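Local coordinates for protein TodX (Pseudomonas putida, PDB 3BS0) that probably carries toluene and other aromatic hydrocarbons across the bacterial outer membrane, as a beta-barrel transporter of the FadL family, at residues Ile122-Asp127 and Glu165-Ser170; Ala191-Thr196 and Ala256-Gly261. All coordinates share one frame; numbering follows the deposited sequence.

Interaction 1 of 2, residues Ile122-Asp127 and Glu165-Ser170; sequences IQTSFD and ELLLPS. With C8E ((hydroxyethyloxy)tri(ethyloxy)octane), chain D.
T124 and L167 meet tip to tip: the hydroxyl oxygen OG1 of T124 and the methyl CD1 of L167 lie 3.4 Å apart, a polar atom set against a carbon. L167 points from strand 151-169 toward the loop with CG anti to its backbone N (chi1 -171°), which carries CD1 to T124; the same methyl lies more loosely, 4.5 Å, from CB of F126. The F126 ring is turned with its edge to T124 CB, which lies in its plane. T124 OG1 has its partners elsewhere, in a hydrogen bond with S116 O and a weak one from F126 N within the loop.

At the other end D127 and E165 touch through their aliphatic parts, CB of D127 standing 3.6 Å from CG of E165. One water joins the two segments, accepting from D127 N at 2.8 Å and donating to E165 OE2 at 3.0 Å. The same OE2 is hydrogen-bonded to S203 and H201. Between these two segments the contact is therefore van der Waals touching plus a water bridge from D127 N to E165 OE2, while the hydrogen-bonding partners of E165 probably help to stabilise its negative charge.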
loop_
_atom_site.group_PDB
_atom_site.type_symbol
_atom_site.label_atom_id
_atom_site.label_comp_id
_atom_site.label_asym_id
_atom_site.label_seq_id
_atom_site.Cartn_x
_atom_site.Cartn_y
_atom_site.Cartn_z
ATOM N N ILE A 122 27.303 -13.765 16.047
ATOM C CA ILE A 122 27.506 -12.475 16.694
ATOM C C ILE A 122 26.274 -11.606 16.539
ATOM O O ILE A 122 25.673 -11.513 15.471
ATOM C CB ILE A 122 28.722 -11.704 16.145
ATOM C CG1 ILE A 122 30.020 -12.420 16.505
ATOM C CG2 ILE A 122 28.760 -10.322 16.760
ATOM C CD1 ILE A 122 30.143 -13.788 15.887
ATOM N N GLN A 123 25.907 -10.975 17.640
ATOM C CA GLN A 123 24.749 -10.109 17.703
ATOM C C GLN A 123 25.201 -8.680 17.404
ATOM O O GLN A 123 25.908 -8.064 18.211
ATOM C CB GLN A 123 24.142 -10.188 19.107
ATOM C CG GLN A 123 22.894 -9.357 19.293
ATOM C CD GLN A 123 21.703 -9.937 18.575
ATOM O OE1 GLN A 123 20.946 -9.215 17.946
ATOM N NE2 GLN A 123 21.522 -11.248 18.677
ATOM N N THR A 124 24.816 -8.163 16.237
ATOM C CA THR A 124 25.187 -6.805 15.866
ATOM C C THR A 124 24.150 -5.931 16.540
ATOM O O THR A 124 23.336 -6.437 17.301
ATOM C CB THR A 124 25.145 -6.585 14.338
ATOM O OG1 THR A 124 23.802 -6.665 13.872
ATOM C CG2 THR A 124 25.953 -7.634 13.631
ATOM N N SER A 125 24.164 -4.632 16.280
ATOM C CA SER A 125 23.193 -3.758 16.918
ATOM C C SER A 125 22.308 -3.119 15.865
ATOM O O SER A 125 21.583 -2.152 16.130
ATOM C CB SER A 125 23.915 -2.683 17.721
ATOM O OG SER A 125 22.983 -1.888 18.412
ATOM N N PHE A 126 22.363 -3.666 14.655
ATOM C CA PHE A 126 21.576 -3.118 13.576
ATOM C C PHE A 126 20.115 -3.480 13.677
ATOM O O PHE A 126 19.750 -4.574 14.103
ATOM C CB PHE A 126 22.122 -3.572 12.225
ATOM C CG PHE A 126 23.459 -3.010 11.903
ATOM C CD1 PHE A 126 24.622 -3.724 12.198
ATOM C CD2 PHE A 126 23.569 -1.762 11.296
ATOM C CE1 PHE A 126 25.888 -3.197 11.888
ATOM C CE2 PHE A 126 24.820 -1.223 10.977
ATOM C CZ PHE A 126 25.985 -1.947 11.275
ATOM N N ASP A 127 19.275 -2.542 13.273
ATOM C CA ASP A 127 17.860 -2.762 13.302
ATOM C C ASP A 127 17.515 -3.527 12.046
ATOM O O ASP A 127 18.377 -3.785 11.202
ATOM C CB ASP A 127 17.128 -1.440 13.303
ATOM C CG ASP A 127 15.997 -1.421 14.282
ATOM O OD1 ASP A 127 16.252 -1.128 15.469
ATOM O OD2 ASP A 127 14.857 -1.716 13.869
ATOM N N GLU A 165 16.011 -0.734 6.732
ATOM C CA GLU A 165 17.050 -1.092 7.676
ATOM C C GLU A 165 17.050 -2.605 7.389
ATOM O O GLU A 165 16.059 -3.284 7.667
ATOM C CB GLU A 165 16.574 -0.759 9.098
ATOM C CG GLU A 165 17.608 -0.083 10.030
ATOM C CD GLU A 165 18.324 1.134 9.417
ATOM O OE1 GLU A 165 17.643 2.063 8.902
ATOM O OE2 GLU A 165 19.583 1.156 9.475
ATOM N N LEU A 166 18.130 -3.119 6.793
ATOM C CA LEU A 166 18.209 -4.533 6.431
ATOM C C LEU A 166 19.581 -5.244 6.501
ATOM O O LEU A 166 20.510 -4.916 5.782
ATOM C CB LEU A 166 17.652 -4.700 5.027
ATOM C CG LEU A 166 17.728 -6.060 4.333
ATOM C CD1 LEU A 166 16.814 -7.035 5.027
ATOM C CD2 LEU A 166 17.311 -5.895 2.870
ATOM N N LEU A 167 19.677 -6.252 7.350
ATOM C CA LEU A 167 20.891 -7.013 7.490
ATOM C C LEU A 167 20.776 -8.305 6.697
ATOM O O LEU A 167 19.753 -8.976 6.718
ATOM C CB LEU A 167 21.155 -7.328 8.958
ATOM C CG LEU A 167 22.518 -7.940 9.321
ATOM C CD1 LEU A 167 22.788 -7.779 10.836
ATOM C CD2 LEU A 167 22.560 -9.418 8.933
ATOM N N LEU A 168 21.829 -8.630 5.970
ATOM C CA LEU A 168 21.869 -9.851 5.213
ATOM C C LEU A 168 23.105 -10.593 5.680
ATOM O O LEU A 168 24.233 -10.136 5.474
ATOM C CB LEU A 168 21.970 -9.581 3.716
ATOM C CG LEU A 168 20.744 -8.920 3.056
ATOM C CD1 LEU A 168 21.051 -8.691 1.560
ATOM C CD2 LEU A 168 19.487 -9.789 3.236
ATOM N N PRO A 169 22.908 -11.732 6.362
ATOM C CA PRO A 169 24.041 -12.525 6.850
ATOM C C PRO A 169 24.853 -12.923 5.631
ATOM O O PRO A 169 24.339 -12.903 4.516
ATOM C CB PRO A 169 23.366 -13.708 7.520
ATOM C CG PRO A 169 22.073 -13.832 6.732
ATOM C CD PRO A 169 21.630 -12.412 6.636
ATOM N N SER A 170 26.110 -13.282 5.844
ATOM C CA SER A 170 27.002 -13.644 4.756
ATOM C C SER A 170 26.545 -14.731 3.783
ATOM O O SER A 170 26.853 -14.671 2.586
ATOM C CB SER A 170 28.355 -14.030 5.316
ATOM O OG SER A 170 29.193 -14.425 4.255
HETATM C C1 C8E D . 5.734 -0.428 -4.606
HETATM C C2 C8E D . 6.642 -0.910 -3.563
HETATM C C3 C8E D . 8.071 -0.918 -3.882
HETATM C C4 C8E D . 8.720 -1.031 -2.623
HETATM C C5 C8E D . 10.016 -1.593 -2.780
HETATM C C6 C8E D . 10.612 -1.710 -1.474
HETATM C C7 C8E D . 11.446 -2.910 -1.831
HETATM C C8 C8E D . 12.593 -2.636 -2.702
HETATM O O9 C8E D . 13.899 -3.124 -2.516
HETATM C C10 C8E D . 14.515 -2.685 -1.241
HETATM C C11 C8E D . 15.948 -3.298 -1.309
HETATM O O12 C8E D . 17.049 -2.340 -1.800
HETATM C C13 C8E D . 18.059 -2.249 -0.747
HETATM C C14 C8E D . 18.959 -3.494 -0.392
HETATM O O15 C8E D . 19.675 -4.420 -1.310
HETATM C C16 C8E D . 18.758 -5.531 -1.700
HETATM C C17 C8E D . 18.746 -6.741 -0.735
HETATM O O18 C8E D . 18.948 -8.122 -1.049
HETATM C C19 C8E D . 17.682 -8.760 -1.406
HETATM C C20 C8E D . 16.951 -9.944 -0.677
HETATM O O21 C8E D . 17.053 -11.236 -1.268
HETATM O O HOH W 1 20.040 -0.078 12.164
#

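Interaction 2 of 2, residues Ala191-Thr196 and Ala256-Gly261; sequences AGFVGT and AISGDG. With C8E ((hydroxyethyloxy)tri(ethyloxy)octane), chain C.
The ring of F193 lies against the end of strand 244-257, with S258 over one face, A256 at its rim and A262 also touching the side chain. S258 CB sits 3.9 Å from the ring centroid and 19° off the normal, a CH-pi contact offset toward the rim. A256 O lies at the ring edge, near its plane, 3.4 Å from CE2, while CD2 packs on A256 CB at 3.6 Å. With CG anti to its backbone N (chi1 -176°), F193 extends from the helix so that its ring end comes nearer to the strand than its CB. From the next residue, V194 CG2 meets the same A256 methyl at 3.9 Å. Main chain joins in as well: S258 CA approaches F193 O at 3.3 Å in a CA-H...O contact. An alanine in place of F193 would probably leave A256 and the S258 methylene without their aromatic partner and open a gap between helix and strand.

Further out, backbone hydrogen bonds of A256 with L264 and of I257 with A199 fix the strand end. The helix closes with G195 N bonded to A191 O, and G195 then leaves helical geometry with positive phi. Beyond V194 a detergent chain runs along the helix. The type I turn from S258 to G261 connects antiparallel strands 244-257 and 263-272 as a beta hairpin, and the end of helix 186-194 packs against its tip.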
loop_
_atom_site.group_PDB
_atom_site.type_symbol
_atom_site.label_atom_id
_atom_site.label_comp_id
_atom_site.label_asym_id
_atom_site.label_seq_id
_atom_site.Cartn_x
_atom_site.Cartn_y
_atom_site.Cartn_z
ATOM N N ALA A 191 34.320 -8.254 0.295
ATOM C CA ALA A 191 34.182 -9.703 0.436
ATOM C C ALA A 191 35.082 -10.358 1.470
ATOM O O ALA A 191 34.654 -11.282 2.167
ATOM C CB ALA A 191 34.389 -10.374 -0.908
ATOM N N GLY A 192 36.326 -9.895 1.564
ATOM C CA GLY A 192 37.256 -10.461 2.525
ATOM C C GLY A 192 36.922 -10.036 3.940
ATOM O O GLY A 192 37.171 -10.764 4.904
ATOM N N PHE A 193 36.349 -8.850 4.074
ATOM C CA PHE A 193 36.001 -8.323 5.378
ATOM C C PHE A 193 34.789 -9.071 5.917
ATOM O O PHE A 193 34.776 -9.509 7.066
ATOM C CB PHE A 193 35.691 -6.824 5.269
ATOM C CG PHE A 193 35.400 -6.174 6.588
ATOM C CD1 PHE A 193 36.398 -6.061 7.557
ATOM C CD2 PHE A 193 34.112 -5.718 6.890
ATOM C CE1 PHE A 193 36.114 -5.502 8.819
ATOM C CE2 PHE A 193 33.827 -5.164 8.134
ATOM C CZ PHE A 193 34.825 -5.055 9.096
ATOM N N VAL A 194 33.774 -9.204 5.070
ATOM C CA VAL A 194 32.544 -9.886 5.427
ATOM C C VAL A 194 32.835 -11.363 5.644
ATOM O O VAL A 194 32.386 -11.969 6.620
ATOM C CB VAL A 194 31.498 -9.717 4.310
ATOM C CG1 VAL A 194 30.336 -10.667 4.526
ATOM C CG2 VAL A 194 31.005 -8.280 4.278
ATOM N N GLY A 195 33.578 -11.941 4.714
ATOM C CA GLY A 195 33.952 -13.335 4.826
ATOM C C GLY A 195 32.897 -14.427 4.940
ATOM O O GLY A 195 31.850 -14.420 4.287
ATOM N N THR A 196 33.194 -15.389 5.796
ATOM C CA THR A 196 32.329 -16.532 6.001
ATOM C C THR A 196 31.310 -16.329 7.095
ATOM O O THR A 196 30.191 -16.822 7.001
ATOM C CB THR A 196 33.150 -17.775 6.376
ATOM O OG1 THR A 196 32.258 -18.854 6.660
ATOM C CG2 THR A 196 33.981 -17.515 7.634
ATOM N N ALA A 256 29.392 -3.084 6.009
ATOM C CA ALA A 256 29.894 -4.435 6.034
ATOM C C ALA A 256 30.224 -4.798 7.459
ATOM O O ALA A 256 30.673 -3.949 8.227
ATOM C CB ALA A 256 31.150 -4.530 5.156
ATOM N N ILE A 257 29.997 -6.060 7.811
ATOM C CA ILE A 257 30.303 -6.530 9.151
ATOM C C ILE A 257 31.141 -7.814 9.109
ATOM O O ILE A 257 30.809 -8.782 8.410
ATOM C CB ILE A 257 29.010 -6.739 9.927
ATOM C CG1 ILE A 257 28.188 -5.438 9.879
ATOM C CG2 ILE A 257 29.328 -7.136 11.379
ATOM C CD1 ILE A 257 26.742 -5.638 9.451
ATOM N N SER A 258 32.245 -7.813 9.843
ATOM C CA SER A 258 33.143 -8.970 9.867
ATOM C C SER A 258 32.657 -10.078 10.782
ATOM O O SER A 258 31.627 -9.952 11.450
ATOM C CB SER A 258 34.540 -8.553 10.316
ATOM O OG SER A 258 34.514 -8.103 11.655
ATOM N N GLY A 259 33.425 -11.161 10.815
ATOM C CA GLY A 259 33.085 -12.303 11.644
ATOM C C GLY A 259 33.217 -12.016 13.124
ATOM O O GLY A 259 32.843 -12.833 13.967
ATOM N N ASP A 260 33.786 -10.875 13.467
ATOM C CA ASP A 260 33.871 -10.559 14.873
ATOM C C ASP A 260 33.124 -9.280 15.219
ATOM O O ASP A 260 33.368 -8.654 16.257
ATOM C CB ASP A 260 35.326 -10.531 15.368
ATOM C CG ASP A 260 36.234 -9.750 14.480
ATOM O OD1 ASP A 260 36.004 -8.522 14.336
ATOM O OD2 ASP A 260 37.179 -10.376 13.931
ATOM N N GLY A 261 32.189 -8.904 14.351
ATOM C CA GLY A 261 31.387 -7.733 14.617
ATOM C C GLY A 261 31.941 -6.406 14.167
ATOM O O GLY A 261 31.294 -5.394 14.384
HETATM C C1 C8E C . 28.517 -5.603 0.424
HETATM C C2 C8E C . 29.497 -6.568 -0.046
HETATM C C3 C8E C . 29.146 -7.959 0.228
HETATM C C4 C8E C . 30.109 -8.800 -0.453
HETATM C C5 C8E C . 30.523 -9.873 0.475
HETATM C C6 C8E C . 30.659 -11.145 -0.213
HETATM C C7 C8E C . 30.988 -11.964 0.937
HETATM C C8 C8E C . 30.834 -13.389 0.611
HETATM O O9 C8E C . 31.615 -14.446 1.137
HETATM C C10 C8E C . 33.019 -14.432 0.909
HETATM C C11 C8E C . 33.567 -15.664 1.577
HETATM O O12 C8E C . 34.949 -15.910 1.203
HETATM C C13 C8E C . 35.969 -15.356 2.112
HETATM C C14 C8E C . 36.711 -16.124 3.265
HETATM O O15 C8E C . 36.842 -15.836 4.699
#

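Overall arrangement
Interactions 1 and 2 follow one another along the chain, both segments of interaction 1 preceding both of interaction 2 in the sequence, and their centres are 12 Å apart on the same side of the chain's centre. Strand 151-169 of interaction 1 and strand 244-257 of interaction 2 both pair with strand 199-204. The two contacts also touch directly: F126 CE1 packs on I257 CD1, and S170 OG makes a probable hydrogen bond to G195 O. The loop before strand 129-143, the helix 186-194 and two strand ends therefore form one continuous patch well away from the centre of the chain, at one end of the elongated beta barrel of this outer-membrane transporter.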